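Local coordinates for protein alpha-galactosidase (Lactobacillus brevis, PDB 3MI6) that probably hydrolyses terminal, non-reducing alpha-D-galactose residues from alpha-D-galactosides such as galactose oligosaccharides, galactomannans and galactolipids, at residues S217-R222 with G275-E280. Numbering follows the deposited sequence.
Sequences SISSLR and GINPDE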
loop_
_atom_site.group_PDB
_atom_site.type_symbol
_atom_site.label_atom_id
_atom_site.label_comp_id
_atom_site.label_asym_id
_atom_site.label_seq_id
_atom_site.Cartn_x
_atom_site.Cartn_y
_atom_site.Cartn_z
ATOM N N SER D 217 -15.428 -12.799 7.917
ATOM C CA SER D 217 -15.643 -13.413 9.192
ATOM C C SER D 217 -14.523 -14.409 9.422
ATOM O O SER D 217 -13.779 -14.758 8.494
ATOM C CB SER D 217 -16.998 -14.118 9.172
ATOM O OG SER D 217 -17.045 -15.102 8.143
ATOM N N ILE D 218 -14.389 -14.836 10.671
ATOM C CA ILE D 218 -13.625 -16.023 10.995
ATOM C C ILE D 218 -14.481 -16.864 11.937
ATOM O O ILE D 218 -15.277 -16.334 12.684
ATOM C CB ILE D 218 -12.297 -15.665 11.672
ATOM C CG1 ILE D 218 -12.542 -15.157 13.096
ATOM C CG2 ILE D 218 -11.547 -14.657 10.848
ATOM C CD1 ILE D 218 -11.687 -13.975 13.455
ATOM N N SER D 219 -14.311 -18.177 11.900
ATOM C CA SER D 219 -15.211 -19.069 12.624
ATOM C C SER D 219 -14.572 -20.408 13.027
ATOM O O SER D 219 -13.432 -20.725 12.669
ATOM C CB SER D 219 -16.480 -19.325 11.785
ATOM O OG SER D 219 -16.181 -19.895 10.509
ATOM N N SER D 220 -15.331 -21.200 13.767
ATOM C CA SER D 220 -14.895 -22.543 14.092
ATOM C C SER D 220 -16.061 -23.530 13.982
ATOM O O SER D 220 -17.168 -23.255 14.465
ATOM C CB SER D 220 -14.293 -22.555 15.497
ATOM O OG SER D 220 -13.518 -23.714 15.705
ATOM N N LEU D 221 -15.808 -24.666 13.329
ATOM C CA LEU D 221 -16.767 -25.764 13.238
ATOM C C LEU D 221 -16.231 -26.984 13.916
ATOM O O LEU D 221 -16.673 -28.087 13.623
ATOM C CB LEU D 221 -16.997 -26.140 11.793
ATOM C CG LEU D 221 -17.706 -25.020 11.069
ATOM C CD1 LEU D 221 -17.638 -25.218 9.553
ATOM C CD2 LEU D 221 -19.125 -24.972 11.612
ATOM N N ARG D 222 -15.280 -26.811 14.821
ATOM C CA ARG D 222 -14.571 -27.966 15.356
ATOM C C ARG D 222 -14.841 -28.282 16.829
ATOM O O ARG D 222 -14.044 -28.973 17.465
ATOM C CB ARG D 222 -13.073 -27.800 15.128
ATOM C CG ARG D 222 -12.739 -27.029 13.856
ATOM C CD ARG D 222 -11.328 -26.417 13.933
ATOM N NE ARG D 222 -10.325 -27.270 13.301
ATOM C CZ ARG D 222 -9.844 -27.058 12.082
ATOM N NH1 ARG D 222 -10.270 -26.007 11.380
ATOM N NH2 ARG D 222 -8.931 -27.885 11.585
ATOM N N GLY D 275 -20.701 -14.691 18.578
ATOM C CA GLY D 275 -21.264 -15.660 19.494
ATOM C C GLY D 275 -21.082 -17.072 18.962
ATOM O O GLY D 275 -20.145 -17.366 18.213
ATOM N N ILE D 276 -21.987 -17.958 19.362
ATOM C CA ILE D 276 -21.991 -19.325 18.883
ATOM C C ILE D 276 -22.200 -19.352 17.371
ATOM O O ILE D 276 -23.094 -18.706 16.840
ATOM C CB ILE D 276 -23.106 -20.123 19.559
ATOM C CG1 ILE D 276 -22.919 -20.098 21.069
ATOM C CG2 ILE D 276 -23.131 -21.547 19.045
ATOM C CD1 ILE D 276 -23.966 -20.883 21.810
ATOM N N ASN D 277 -21.362 -20.105 16.684
ATOM C CA ASN D 277 -21.467 -20.249 15.249
ATOM C C ASN D 277 -22.851 -20.731 14.814
ATOM O O ASN D 277 -23.231 -21.858 15.113
ATOM C CB ASN D 277 -20.402 -21.245 14.794
ATOM C CG ASN D 277 -20.274 -21.317 13.297
ATOM O OD1 ASN D 277 -19.377 -21.994 12.790
ATOM N ND2 ASN D 277 -21.154 -20.613 12.573
ATOM N N PRO D 278 -23.611 -19.885 14.104
ATOM C CA PRO D 278 -24.934 -20.276 13.609
ATOM C C PRO D 278 -24.920 -21.575 12.810
ATOM O O PRO D 278 -25.942 -22.245 12.760
ATOM C CB PRO D 278 -25.321 -19.105 12.706
ATOM C CG PRO D 278 -24.681 -17.976 13.324
ATOM C CD PRO D 278 -23.349 -18.466 13.848
ATOM N N ASP D 279 -23.794 -21.921 12.197
ATOM C CA ASP D 279 -23.673 -23.190 11.496
ATOM C C ASP D 279 -23.421 -24.367 12.437
ATOM O O ASP D 279 -22.705 -24.248 13.448
ATOM C CB ASP D 279 -22.561 -23.099 10.458
ATOM C CG ASP D 279 -23.010 -22.390 9.192
ATOM O OD1 ASP D 279 -24.043 -22.813 8.620
ATOM O OD2 ASP D 279 -22.333 -21.422 8.767
ATOM N N GLU D 280 -23.989 -25.519 12.090
ATOM C CA GLU D 280 -24.003 -26.677 12.990
ATOM C C GLU D 280 -24.541 -26.301 14.361
ATOM O O GLU D 280 -24.004 -26.712 15.382
ATOM C CB GLU D 280 -22.618 -27.291 13.117
ATOM C CG GLU D 280 -22.075 -27.782 11.787
ATOM C CD GLU D 280 -22.843 -28.985 11.239
ATOM O OE1 GLU D 280 -22.546 -30.120 11.686
ATOM O OE2 GLU D 280 -23.729 -28.801 10.363
HETATM O O HOH W 1 -19.328 -20.516 9.596
#
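Leu221 and Asn277 carry most of this contact, one methyl branch of the leucine meeting the amide end of the asparagine. CD2 of Leu221 lies 4.2 Å from CG of Asn277, and the two side chains cross obliquely. The same methyl also reaches further along 275-280, resting 4.1 Å from CB of Asp279 and equally far from CG of Glu280; the Leu221 and Glu280 side chains cross at about a right angle. CD2 of Leu221 thus sits among the side chains of Asn277, Asp279 and Glu280.

The other neighbour of the amide is backbone, the carbonyl O of Ser220. The amide is probably turned over in the model, and with the group reversed this may be a hydrogen bond. CG of Asn277 stands anti to its backbone N (chi1 -171°), which directs it toward 217-222, where it lies 3.8 Å from O of Ser220. An alanine here would probably leave Leu221 CD2 without its amide neighbour and open a gap beside the Ser220 carbonyl.

At the edge, a water links the two segments, giving a hydrogen bond to OD2 of Asp279 at 3.2 Å and making a weak one with OG of Ser219.

Further out, Glu280 turns its carboxylate to the second subunit, in a salt bridge with Arg99 and a hydrogen bond to Gln91 of that chain, while Ser220 OG bonds to Ala224 O. Backbone bonds of Ser220 to Phe258 and of Asn277 to Asn257 fix the two segments. In this N-terminal domain of a family 36 glycoside hydrolase, strand 258-264 lies between strands 214-219 and 270-274, and the contact joins the end of strand 214-219 and the residues after it to the loop between strands 270-274 and 283-285; at Ser217 the sheet runs on into the second subunit through an antiparallel ladder.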